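Local coordinates for peptidoglycan-recognition protein LC (Drosophila melanogaster, PDB 1Z6I) that activates the imd/Relish immune pathway in response to Gram-negative peptidoglycan and lipopolysaccharide, the chain being its probably extracellular amidase-family domain, at residues Ile17-Leu22 and Trp81-Ala86; Leu30-Glu35 and Ser99-Gly104; Phe67-Asp72 and Ser117-Leu122. All coordinates share one frame; numbering follows the deposited sequence.

Contact 1 of 3, residues Ile17-Leu22 and Trp81-Ala86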
ATOM      1  N   ILE A  17     -12.260   8.461   9.560  1.00 55.29           N
ATOM      2  CA  ILE A  17     -10.820   8.483   9.352  1.00 54.72           C
ATOM      3  C   ILE A  17     -10.394   9.875   8.896  1.00 53.94           C
ATOM      4  O   ILE A  17     -11.027  10.458   8.020  1.00 53.81           O
ATOM      5  CB  ILE A  17     -10.434   7.393   8.323  1.00 54.87           C
ATOM      6  CG1 ILE A  17     -10.712   6.017   8.935  1.00 55.27           C
ATOM      7  CG2 ILE A  17      -8.948   7.537   7.850  1.00 55.25           C
ATOM      8  CD1 ILE A  17     -10.267   4.874   8.099  1.00 56.30           C
ATOM      9  N   PRO A  18      -9.325  10.413   9.480  1.00 53.16           N
ATOM     10  CA  PRO A  18      -8.874  11.761   9.126  1.00 52.75           C
ATOM     11  C   PRO A  18      -8.409  11.868   7.672  1.00 52.93           C
ATOM     12  O   PRO A  18      -7.975  10.875   7.065  1.00 52.45           O
ATOM     13  CB  PRO A  18      -7.715  12.017  10.096  1.00 52.82           C
ATOM     14  CG  PRO A  18      -7.248  10.670  10.527  1.00 53.02           C
ATOM     15  CD  PRO A  18      -8.461   9.793  10.503  1.00 53.04           C
ATOM     16  N   ASP A  19      -8.532  13.073   7.116  1.00 52.95           N
ATOM     17  CA  ASP A  19      -8.055  13.343   5.774  1.00 53.22           C
ATOM     18  C   ASP A  19      -6.531  13.508   5.817  1.00 52.77           C
ATOM     19  O   ASP A  19      -5.948  13.756   6.870  1.00 52.34           O
ATOM     20  CB  ASP A  19      -8.727  14.597   5.171  1.00 53.70           C
ATOM     21  CG  ASP A  19     -10.128  14.318   4.610  1.00 55.37           C
ATOM     22  OD1 ASP A  19     -10.872  15.291   4.368  1.00 57.74           O
ATOM     23  OD2 ASP A  19     -10.580  13.180   4.369  1.00 57.38           O
ATOM     24  N   LEU A  20      -5.922  13.351   4.648  1.00 52.46           N
ATOM     25  CA  LEU A  20      -4.495  13.479   4.441  1.00 52.47           C
ATOM     26  C   LEU A  20      -4.197  14.858   3.880  1.00 52.42           C
ATOM     27  O   LEU A  20      -4.897  15.311   2.965  1.00 52.34           O
ATOM     28  CB  LEU A  20      -4.051  12.452   3.397  1.00 52.58           C
ATOM     29  CG  LEU A  20      -2.904  11.500   3.683  1.00 52.68           C
ATOM     30  CD1 LEU A  20      -2.453  10.910   2.342  1.00 52.63           C
ATOM     31  CD2 LEU A  20      -1.762  12.174   4.446  1.00 52.16           C
ATOM     32  N   GLU A  21      -3.164  15.513   4.410  1.00 52.46           N
ATOM     33  CA  GLU A  21      -2.621  16.711   3.781  1.00 52.65           C
ATOM     34  C   GLU A  21      -2.016  16.330   2.438  1.00 51.96           C
ATOM     35  O   GLU A  21      -1.120  15.501   2.391  1.00 52.02           O
ATOM     36  CB  GLU A  21      -1.558  17.366   4.670  1.00 53.34           C
ATOM     37  CG  GLU A  21      -0.549  18.256   3.938  1.00 55.54           C
ATOM     38  CD  GLU A  21       0.849  17.657   3.932  1.00 59.18           C
ATOM     39  OE1 GLU A  21       1.083  16.595   3.279  1.00 60.71           O
ATOM     40  OE2 GLU A  21       1.726  18.247   4.603  1.00 61.31           O
ATOM     41  N   LEU A  22      -2.519  16.935   1.360  1.00 51.39           N
ATOM     42  CA  LEU A  22      -1.977  16.750   0.012  1.00 50.96           C
ATOM     43  C   LEU A  22      -1.317  18.033  -0.518  1.00 50.18           C
ATOM     44  O   LEU A  22      -1.733  19.121  -0.153  1.00 49.90           O
ATOM     45  CB  LEU A  22      -3.096  16.383  -0.959  1.00 51.03           C
ATOM     46  CG  LEU A  22      -3.718  14.984  -1.018  1.00 52.18           C
ATOM     47  CD1 LEU A  22      -3.144  13.995  -0.000  1.00 51.05           C
ATOM     48  CD2 LEU A  22      -5.251  15.120  -0.890  1.00 52.62           C
ATOM     49  N   TRP A  81      -6.601   7.925  -1.892  1.00 45.28           N
ATOM     50  CA  TRP A  81      -5.695   9.063  -2.042  1.00 45.24           C
ATOM     51  C   TRP A  81      -5.754  10.051  -0.888  1.00 45.46           C
ATOM     52  O   TRP A  81      -4.741  10.634  -0.500  1.00 45.13           O
ATOM     53  CB  TRP A  81      -6.050   9.860  -3.298  1.00 44.95           C
ATOM     54  CG  TRP A  81      -5.752   9.191  -4.571  1.00 43.55           C
ATOM     55  CD1 TRP A  81      -6.640   8.906  -5.565  1.00 42.86           C
ATOM     56  CD2 TRP A  81      -4.476   8.741  -5.031  1.00 42.49           C
ATOM     57  NE1 TRP A  81      -5.995   8.293  -6.612  1.00 42.79           N
ATOM     58  CE2 TRP A  81      -4.665   8.177  -6.308  1.00 42.38           C
ATOM     59  CE3 TRP A  81      -3.186   8.759  -4.496  1.00 42.11           C
ATOM     60  CZ2 TRP A  81      -3.624   7.641  -7.049  1.00 42.92           C
ATOM     61  CZ3 TRP A  81      -2.161   8.214  -5.222  1.00 43.12           C
ATOM     62  CH2 TRP A  81      -2.380   7.663  -6.491  1.00 43.41           C
ATOM     63  N   ASN A  82      -6.959  10.231  -0.369  1.00 45.87           N
ATOM     64  CA  ASN A  82      -7.321  11.400   0.405  1.00 46.29           C
ATOM     65  C   ASN A  82      -7.540  11.129   1.881  1.00 46.10           C
ATOM     66  O   ASN A  82      -7.821  12.060   2.631  1.00 46.39           O
ATOM     67  CB  ASN A  82      -8.589  12.010  -0.201  1.00 46.77           C
ATOM     68  CG  ASN A  82      -8.451  12.282  -1.698  1.00 49.09           C
ATOM     69  OD1 ASN A  82      -7.418  12.768  -2.160  1.00 51.31           O
ATOM     70  ND2 ASN A  82      -9.489  11.954  -2.463  1.00 52.42           N
ATOM     71  N   LYS A  83      -7.429   9.867   2.303  1.00 46.17           N
ATOM     72  CA  LYS A  83      -7.543   9.511   3.717  1.00 46.00           C
ATOM     73  C   LYS A  83      -6.178   9.108   4.260  1.00 45.60           C
ATOM     74  O   LYS A  83      -5.290   8.712   3.506  1.00 45.39           O
ATOM     75  CB  LYS A  83      -8.547   8.368   3.905  1.00 46.40           C
ATOM     76  CG  LYS A  83     -10.018   8.744   3.676  1.00 48.01           C
ATOM     77  CD  LYS A  83     -10.443   9.994   4.458  1.00 49.98           C
ATOM     78  CE  LYS A  83     -11.901   9.960   4.868  1.00 51.72           C
ATOM     79  NZ  LYS A  83     -12.232  11.008   5.879  1.00 52.63           N
ATOM     80  N   MET A  84      -6.018   9.213   5.576  1.00 45.33           N
ATOM     81  CA  MET A  84      -4.759   8.902   6.239  1.00 44.84           C
ATOM     82  C   MET A  84      -4.633   7.400   6.484  1.00 44.84           C
ATOM     83  O   MET A  84      -5.495   6.807   7.108  1.00 44.82           O
ATOM     84  CB  MET A  84      -4.655   9.662   7.564  1.00 44.82           C
ATOM     85  CG  MET A  84      -3.223   9.926   7.990  1.00 44.92           C
ATOM     86  SD  MET A  84      -3.024  10.396   9.690  1.00 47.61           S
ATOM     87  CE  MET A  84      -3.390  12.157   9.639  1.00 48.39           C
ATOM     88  N   GLY A  85      -3.563   6.785   5.975  1.00 44.88           N
ATOM     89  CA  GLY A  85      -3.259   5.390   6.266  1.00 44.83           C
ATOM     90  C   GLY A  85      -2.803   5.195   7.705  1.00 45.01           C
ATOM     91  O   GLY A  85      -2.519   6.171   8.404  1.00 45.14           O
ATOM     92  N   ALA A  86      -2.767   3.943   8.156  1.00 44.93           N
ATOM     93  CA  ALA A  86      -2.214   3.594   9.462  1.00 45.23           C
ATOM     94  C   ALA A  86      -1.026   2.643   9.318  1.00 45.58           C
ATOM     95  O   ALA A  86      -0.647   1.978  10.269  1.00 45.61           O
ATOM     96  CB  ALA A  86      -3.271   2.967  10.327  1.00 45.32           C
TER
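NZ of K83 stands above the D19 carboxylate plane, 43° out of it, and makes a salt bridge of 3.1 Å to OD2. The side-chain amide of N82 meets L22 at its oxygen, where OD1 lies 3.4 Å from L22 CD2; the two side chains cross at about a right angle. The same OD1 is hydrogen-bonded to NZ of K131. The W81 indole leads away from the facing loop and pairs edge-to-face with the ring of F67. Between the backbones, L20 N donates to N82 O at 3.1 Å.

K83 starts away from the facing loop and is turned back by bends at chi2 (-51°) and chi3, which bring NZ near the carbonyl oxygen of I17 as well as the carboxylate. The 2.5 Å between K83 NZ and I17 O is too short to be trusted, and the length of that second bond is doubtful. M84 N gives a bond of 3.0 Å to P18 O. Together with the L20 bond it flanks D19 and K83, whose backbones form a single isolated bridge. Apolar contacts add to this: P18 CG rests 4.1 Å from M84 CB, the two side chains crossing nearly perpendicularly, and L20 lays its isobutyl group along the main chain, with CD1 3.7 Å from W81 O. L20 and W81 then both pack on L98 of strand 98-102.

The arrangement is a loop-to-loop attachment: the irregular connection between strands 2-3 and 24-31 is pinned to the connection between strand 75-77 and helix 91-94, at the periphery of the mixed-sheet fold of the peptidoglycan-recognition (amidase 2) family.

Contact 2 of 3, residues Leu30-Glu35 and Ser99-Gly104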
ATOM      1  N   LEU A  30       5.205  -1.561   1.477  1.00 47.45           N
ATOM      2  CA  LEU A  30       5.089  -2.528   2.566  1.00 47.58           C
ATOM      3  C   LEU A  30       4.632  -3.873   2.022  1.00 47.13           C
ATOM      4  O   LEU A  30       3.830  -3.914   1.096  1.00 45.83           O
ATOM      5  CB  LEU A  30       3.993  -2.101   3.546  1.00 47.75           C
ATOM      6  CG  LEU A  30       4.096  -0.811   4.336  1.00 48.87           C
ATOM      7  CD1 LEU A  30       3.325   0.283   3.640  1.00 49.83           C
ATOM      8  CD2 LEU A  30       3.556  -1.044   5.749  1.00 49.49           C
ATOM      9  N   PRO A  31       5.069  -4.967   2.638  1.00 47.48           N
ATOM     10  CA  PRO A  31       4.468  -6.268   2.358  1.00 47.96           C
ATOM     11  C   PRO A  31       3.194  -6.438   3.187  1.00 48.79           C
ATOM     12  O   PRO A  31       3.086  -5.959   4.317  1.00 48.43           O
ATOM     13  CB  PRO A  31       5.535  -7.241   2.823  1.00 47.58           C
ATOM     14  CG  PRO A  31       6.138  -6.564   3.990  1.00 47.10           C
ATOM     15  CD  PRO A  31       6.129  -5.085   3.654  1.00 47.61           C
ATOM     16  N   THR A  32       2.246  -7.153   2.615  1.00 50.09           N
ATOM     17  CA  THR A  32       0.961  -7.399   3.250  1.00 51.35           C
ATOM     18  C   THR A  32       1.067  -8.611   4.185  1.00 52.01           C
ATOM     19  O   THR A  32       0.269  -8.781   5.105  1.00 52.04           O
ATOM     20  CB  THR A  32      -0.084  -7.593   2.132  1.00 51.45           C
ATOM     21  OG1 THR A  32      -1.231  -6.770   2.381  1.00 53.46           O
ATOM     22  CG2 THR A  32      -0.594  -9.002   2.055  1.00 51.09           C
ATOM     23  N   ASN A  33       2.081  -9.437   3.938  1.00 52.96           N
ATOM     24  CA  ASN A  33       2.375 -10.636   4.727  1.00 53.78           C
ATOM     25  C   ASN A  33       1.284 -11.700   4.703  1.00 54.24           C
ATOM     26  O   ASN A  33       1.212 -12.559   5.572  1.00 54.94           O
ATOM     27  CB  ASN A  33       2.778 -10.253   6.154  1.00 53.78           C
ATOM     28  CG  ASN A  33       4.149  -9.613   6.205  1.00 54.41           C
ATOM     29  OD1 ASN A  33       4.994  -9.872   5.350  1.00 55.92           O
ATOM     30  ND2 ASN A  33       4.376  -8.772   7.196  1.00 56.68           N
ATOM     31  N   SER A  34       0.461 -11.650   3.672  1.00 54.71           N
ATOM     32  CA  SER A  34      -0.547 -12.650   3.427  1.00 54.99           C
ATOM     33  C   SER A  34      -0.078 -13.428   2.212  1.00 55.63           C
ATOM     34  O   SER A  34       1.020 -13.197   1.696  1.00 55.59           O
ATOM     35  CB  SER A  34      -1.901 -11.985   3.155  1.00 54.85           C
ATOM     36  OG  SER A  34      -2.008 -11.552   1.814  1.00 53.27           O
ATOM     37  N   GLU A  35      -0.916 -14.348   1.763  1.00 56.20           N
ATOM     38  CA  GLU A  35      -0.685 -15.042   0.515  1.00 57.05           C
ATOM     39  C   GLU A  35      -0.864 -14.075  -0.646  1.00 57.37           C
ATOM     40  O   GLU A  35      -1.579 -13.087  -0.527  1.00 57.43           O
ATOM     41  CB  GLU A  35      -1.657 -16.202   0.386  1.00 57.10           C
ATOM     42  CG  GLU A  35      -1.346 -17.144  -0.755  1.00 58.09           C
ATOM     43  CD  GLU A  35      -2.276 -18.337  -0.773  1.00 59.84           C
ATOM     44  OE1 GLU A  35      -2.065 -19.220  -1.636  1.00 59.93           O
ATOM     45  OE2 GLU A  35      -3.208 -18.379   0.072  1.00 58.92           O
ATOM     46  N   SER A  99       0.710   4.800   1.455  1.00 42.00           N
ATOM     47  CA  SER A  99       1.200   3.427   1.460  1.00 42.12           C
ATOM     48  C   SER A  99       0.699   2.649   0.244  1.00 42.50           C
ATOM     49  O   SER A  99      -0.499   2.626  -0.041  1.00 42.28           O
ATOM     50  CB  SER A  99       0.832   2.677   2.747  1.00 42.06           C
ATOM     51  OG  SER A  99      -0.527   2.820   3.124  1.00 42.30           O
ATOM     52  N   PHE A 100       1.650   2.055  -0.482  1.00 42.72           N
ATOM     53  CA  PHE A 100       1.385   1.023  -1.482  1.00 42.92           C
ATOM     54  C   PHE A 100       1.731  -0.319  -0.830  1.00 43.31           C
ATOM     55  O   PHE A 100       2.900  -0.619  -0.604  1.00 43.29           O
ATOM     56  CB  PHE A 100       2.291   1.203  -2.708  1.00 42.92           C
ATOM     57  CG  PHE A 100       1.986   2.417  -3.578  1.00 43.13           C
ATOM     58  CD1 PHE A 100       1.026   3.354  -3.244  1.00 42.83           C
ATOM     59  CD2 PHE A 100       2.710   2.607  -4.751  1.00 44.54           C
ATOM     60  CE1 PHE A 100       0.785   4.442  -4.051  1.00 43.23           C
ATOM     61  CE2 PHE A 100       2.472   3.693  -5.569  1.00 44.92           C
ATOM     62  CZ  PHE A 100       1.505   4.615  -5.217  1.00 44.67           C
ATOM     63  N   ALA A 101       0.730  -1.135  -0.527  1.00 43.95           N
ATOM     64  CA  ALA A 101       0.977  -2.426   0.139  1.00 44.29           C
ATOM     65  C   ALA A 101       0.950  -3.542  -0.881  1.00 44.34           C
ATOM     66  O   ALA A 101       0.034  -3.623  -1.668  1.00 44.90           O
ATOM     67  CB  ALA A 101      -0.058  -2.676   1.211  1.00 44.18           C
ATOM     68  N   TYR A 102       1.944  -4.414  -0.864  1.00 44.87           N
ATOM     69  CA  TYR A 102       2.044  -5.458  -1.884  1.00 45.40           C
ATOM     70  C   TYR A 102       1.500  -6.760  -1.322  1.00 45.93           C
ATOM     71  O   TYR A 102       2.018  -7.276  -0.331  1.00 45.52           O
ATOM     72  CB  TYR A 102       3.489  -5.582  -2.399  1.00 45.12           C
ATOM     73  CG  TYR A 102       3.868  -4.349  -3.192  1.00 45.05           C
ATOM     74  CD1 TYR A 102       3.843  -4.350  -4.588  1.00 45.27           C
ATOM     75  CD2 TYR A 102       4.169  -3.157  -2.544  1.00 44.18           C
ATOM     76  CE1 TYR A 102       4.152  -3.200  -5.312  1.00 45.05           C
ATOM     77  CE2 TYR A 102       4.475  -2.008  -3.254  1.00 45.04           C
ATOM     78  CZ  TYR A 102       4.468  -2.033  -4.636  1.00 44.85           C
ATOM     79  OH  TYR A 102       4.761  -0.885  -5.325  1.00 44.27           O
ATOM     80  N   ILE A 103       0.436  -7.257  -1.959  1.00 46.82           N
ATOM     81  CA  ILE A 103      -0.253  -8.470  -1.535  1.00 47.77           C
ATOM     82  C   ILE A 103       0.690  -9.647  -1.706  1.00 49.12           C
ATOM     83  O   ILE A 103       0.948 -10.100  -2.820  1.00 49.57           O
ATOM     84  CB  ILE A 103      -1.585  -8.703  -2.330  1.00 47.58           C
ATOM     85  CG1 ILE A 103      -2.499  -7.480  -2.244  1.00 46.27           C
ATOM     86  CG2 ILE A 103      -2.340  -9.931  -1.776  1.00 48.01           C
ATOM     87  CD1 ILE A 103      -3.797  -7.603  -3.024  1.00 46.70           C
ATOM     88  N   GLY A 104       1.240 -10.096  -0.590  1.00 50.81           N
ATOM     89  CA  GLY A 104       2.143 -11.224  -0.567  1.00 52.03           C
ATOM     90  C   GLY A 104       3.209 -11.088   0.503  1.00 53.56           C
ATOM     91  O   GLY A 104       3.263 -10.117   1.240  1.00 53.56           O
TER
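L30 is bonded to the neighbouring strand through both its backbone polar atoms. Its N donates to F100 O at 3.2 Å, and its O accepts the straighter bond from Y102 N at 2.8 Å, with an N-H...O angle of 169°. That oxygen also lies at the edge of the Y102 ring, in the ring plane, and takes a CA-H...O contact from A101. The L30 side chain, CG beside the backbone N (chi1 -63°), reaches back to put CD1 3.6 Å from S99 CB. P31 pairs with Y102 on the other face of the sheet, where the tyrosine hydroxyl is hydrogen-bonded to T119 of helix 113-129.

These residues belong to the parallel pair formed by strands 24-31 and 98-102, neighbours in the mixed sheet of the PGRP fold, which is sandwiched between helices 40-56 and 113-129. At T32 the strand has ended, yet its N still donates to Y102 O at 3.0 Å. The methyl CG2 turns in against residues 103-104, 3.4 Å from G104 N, and T32 also packs on L50 of helix 40-56.

N33 N bonds to G104 O, which receives a weak bond from T32 N as well. The N33 amide points elsewhere, ND2 donating to the carbonyl of D150. S34 OG donates to E35 O of the next residue, while S34 O receives a CA-H...O contact from G104 CA at 3.2 Å. E35 O approaches the I103 methyl CG2 at 3.5 Å.

Contact 3 of 3, residues Phe67-Asp72 and Ser117-Leu122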
ATOM      1  N   PHE A  67      -3.441   2.060  -0.751  1.00 44.91           N
ATOM      2  CA  PHE A  67      -3.613   1.197  -1.921  1.00 44.71           C
ATOM      3  C   PHE A  67      -2.992  -0.175  -1.696  1.00 44.27           C
ATOM      4  O   PHE A  67      -2.059  -0.321  -0.907  1.00 43.82           O
ATOM      5  CB  PHE A  67      -2.991   1.867  -3.145  1.00 44.62           C
ATOM      6  CG  PHE A  67      -3.676   3.133  -3.514  1.00 45.38           C
ATOM      7  CD1 PHE A  67      -4.899   3.097  -4.163  1.00 45.32           C
ATOM      8  CD2 PHE A  67      -3.136   4.359  -3.162  1.00 46.42           C
ATOM      9  CE1 PHE A  67      -5.562   4.255  -4.475  1.00 45.86           C
ATOM     10  CE2 PHE A  67      -3.794   5.525  -3.481  1.00 46.00           C
ATOM     11  CZ  PHE A  67      -5.015   5.472  -4.134  1.00 45.95           C
ATOM     12  N   LEU A  68      -3.524  -1.174  -2.392  1.00 44.02           N
ATOM     13  CA  LEU A  68      -2.961  -2.519  -2.381  1.00 44.15           C
ATOM     14  C   LEU A  68      -2.720  -2.963  -3.813  1.00 44.83           C
ATOM     15  O   LEU A  68      -3.591  -2.858  -4.668  1.00 45.06           O
ATOM     16  CB  LEU A  68      -3.875  -3.508  -1.662  1.00 43.68           C
ATOM     17  CG  LEU A  68      -4.074  -3.210  -0.178  1.00 42.49           C
ATOM     18  CD1 LEU A  68      -5.282  -2.333   0.017  1.00 41.81           C
ATOM     19  CD2 LEU A  68      -4.213  -4.487   0.632  1.00 42.18           C
ATOM     20  N   ILE A  69      -1.528  -3.455  -4.079  1.00 45.52           N
ATOM     21  CA  ILE A  69      -1.188  -3.880  -5.413  1.00 46.45           C
ATOM     22  C   ILE A  69      -1.141  -5.413  -5.448  1.00 46.97           C
ATOM     23  O   ILE A  69      -0.387  -6.048  -4.718  1.00 46.50           O
ATOM     24  CB  ILE A  69       0.117  -3.185  -5.830  1.00 46.76           C
ATOM     25  CG1 ILE A  69      -0.031  -1.674  -5.543  1.00 47.62           C
ATOM     26  CG2 ILE A  69       0.429  -3.459  -7.286  1.00 46.78           C
ATOM     27  CD1 ILE A  69       0.871  -0.761  -6.330  1.00 48.52           C
ATOM     28  N   GLY A  70      -2.003  -5.991  -6.280  1.00 48.15           N
ATOM     29  CA  GLY A  70      -2.108  -7.430  -6.433  1.00 48.82           C
ATOM     30  C   GLY A  70      -1.162  -7.960  -7.494  1.00 49.51           C
ATOM     31  O   GLY A  70      -0.803  -7.248  -8.436  1.00 49.46           O
ATOM     32  N   GLY A  71      -0.793  -9.230  -7.349  1.00 50.16           N
ATOM     33  CA  GLY A  71       0.090  -9.905  -8.281  1.00 50.75           C
ATOM     34  C   GLY A  71      -0.505 -10.016  -9.667  1.00 51.28           C
ATOM     35  O   GLY A  71       0.204 -10.326 -10.627  1.00 51.87           O
ATOM     36  N   ASP A  72      -1.810  -9.775  -9.766  1.00 51.60           N
ATOM     37  CA  ASP A  72      -2.498  -9.679 -11.046  1.00 51.80           C
ATOM     38  C   ASP A  72      -2.278  -8.344 -11.775  1.00 51.93           C
ATOM     39  O   ASP A  72      -2.870  -8.109 -12.825  1.00 52.35           O
ATOM     40  CB  ASP A  72      -3.998  -9.924 -10.838  1.00 51.90           C
ATOM     41  CG  ASP A  72      -4.690  -8.801 -10.067  1.00 52.92           C
ATOM     42  OD1 ASP A  72      -4.007  -8.095  -9.280  1.00 54.13           O
ATOM     43  OD2 ASP A  72      -5.921  -8.569 -10.183  1.00 50.72           O
ATOM     44  N   SER A 117       5.183  -2.935 -12.755  1.00 59.62           N
ATOM     45  CA  SER A 117       4.713  -2.048 -13.829  1.00 59.18           C
ATOM     46  C   SER A 117       3.637  -1.086 -13.377  1.00 58.43           C
ATOM     47  O   SER A 117       3.697   0.103 -13.673  1.00 58.15           O
ATOM     48  CB  SER A 117       4.142  -2.857 -14.995  1.00 59.19           C
ATOM     49  OG  SER A 117       5.174  -3.561 -15.641  1.00 60.10           O
ATOM     50  N   VAL A 118       2.635  -1.613 -12.685  1.00 57.82           N
ATOM     51  CA  VAL A 118       1.513  -0.791 -12.250  1.00 57.31           C
ATOM     52  C   VAL A 118       1.916   0.142 -11.105  1.00 56.66           C
ATOM     53  O   VAL A 118       1.283   1.161 -10.894  1.00 56.48           O
ATOM     54  CB  VAL A 118       0.274  -1.656 -11.910  1.00 57.31           C
ATOM     55  CG1 VAL A 118       0.398  -2.316 -10.524  1.00 57.77           C
ATOM     56  CG2 VAL A 118      -0.994  -0.834 -12.033  1.00 57.22           C
ATOM     57  N   THR A 119       2.987  -0.182 -10.390  1.00 56.15           N
ATOM     58  CA  THR A 119       3.508   0.746  -9.395  1.00 56.01           C
ATOM     59  C   THR A 119       3.873   2.070 -10.078  1.00 56.43           C
ATOM     60  O   THR A 119       3.494   3.136  -9.590  1.00 56.07           O
ATOM     61  CB  THR A 119       4.717   0.153  -8.643  1.00 55.84           C
ATOM     62  OG1 THR A 119       4.307  -0.971  -7.850  1.00 54.71           O
ATOM     63  CG2 THR A 119       5.268   1.144  -7.624  1.00 55.50           C
ATOM     64  N   ARG A 120       4.591   1.982 -11.207  1.00 56.84           N
ATOM     65  CA  ARG A 120       4.974   3.153 -12.017  1.00 56.92           C
ATOM     66  C   ARG A 120       3.755   3.910 -12.505  1.00 56.13           C
ATOM     67  O   ARG A 120       3.690   5.129 -12.366  1.00 56.55           O
ATOM     68  CB  ARG A 120       5.804   2.756 -13.249  1.00 57.52           C
ATOM     69  CG  ARG A 120       7.227   2.287 -12.977  1.00 59.92           C
ATOM     70  CD  ARG A 120       8.010   1.941 -14.261  1.00 63.46           C
ATOM     71  NE  ARG A 120       9.443   1.714 -14.038  1.00 65.66           N
ATOM     72  CZ  ARG A 120      10.340   2.668 -13.765  1.00 68.29           C
ATOM     73  NH1 ARG A 120       9.975   3.947 -13.665  1.00 68.41           N
ATOM     74  NH2 ARG A 120      11.619   2.337 -13.585  1.00 69.81           N
ATOM     75  N   LEU A 121       2.792   3.200 -13.083  1.00 55.23           N
ATOM     76  CA  LEU A 121       1.554   3.839 -13.537  1.00 54.74           C
ATOM     77  C   LEU A 121       0.825   4.537 -12.384  1.00 54.03           C
ATOM     78  O   LEU A 121       0.287   5.624 -12.566  1.00 54.13           O
ATOM     79  CB  LEU A 121       0.614   2.829 -14.207  1.00 54.82           C
ATOM     80  CG  LEU A 121       1.063   2.141 -15.504  1.00 55.50           C
ATOM     81  CD1 LEU A 121      -0.096   1.316 -16.082  1.00 55.49           C
ATOM     82  CD2 LEU A 121       1.584   3.135 -16.544  1.00 55.37           C
ATOM     83  N   LEU A 122       0.834   3.919 -11.206  1.00 53.31           N
ATOM     84  CA  LEU A 122       0.165   4.454 -10.024  1.00 52.92           C
ATOM     85  C   LEU A 122       0.840   5.708  -9.477  1.00 53.21           C
ATOM     86  O   LEU A 122       0.165   6.676  -9.145  1.00 52.64           O
ATOM     87  CB  LEU A 122       0.097   3.390  -8.922  1.00 52.57           C
ATOM     88  CG  LEU A 122      -0.761   3.720  -7.699  1.00 51.45           C
ATOM     89  CD1 LEU A 122      -2.161   4.114  -8.105  1.00 50.06           C
ATOM     90  CD2 LEU A 122      -0.788   2.537  -6.727  1.00 51.66           C
TER
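Strand 67-69 and helix segment 117-122 run nearly antiparallel, their N-to-C directions 151° apart and their axes 10.2 Å from each other at closest approach, a usual spacing for a helix lying on a sheet. No hydrogen bond joins the two; the contact is made by side chains. I69 carries most of it and divides its two branches. CG2, anti to the backbone N, reaches V118 CG1 tip to tip at a tight 3.4 Å, while the longer branch carries CD1 to within 3.7 Å of L122 CD2. CD1 also passes T119 OG1, which is hydrogen-bonded to Y102 OH, the I69 and T119 side chains crossing at about a right angle. L122, whose CG is anti to its own backbone N (chi1 -171°), extends toward the strand and places CD2 4.3 Å from F67 CB, with the phenyl ring turned obliquely to this methyl.

F67 and I69 thus share the sheet face that receives helix 113-129, whereas L68, between them, points to the opposite face and packs on L50 of helix 40-56. On the helix-bearing face V75 of strand 75-77 touches F67, V118 and L122, and F100 and Y102 of strand 98-102 also line this face.

Contacts 2 and 3 meet within the sheet, their centres 11 Å apart: strand 98-102 lies between strands 24-31 and 67-69, and I69 N is 2.9 Å from A101 O, a probable hydrogen bond. F100 CZ packs 3.4 Å from L122 CD2, linking their apolar packing. Contact 1 is more peripheral, 19 Å from each of the others between centres, but W81 joins it to contact 3, its CD2 lying 3.4 Å from F67 CZ in an edge-to-face ring pair. A NAG, consistent with the N-linked glycan at N36 rather than a peptidoglycan ligand, lies about 6 Å from the E35 side chain, and a sulfate ion, probably from crystallisation, about 5 Å from the I17 side chain.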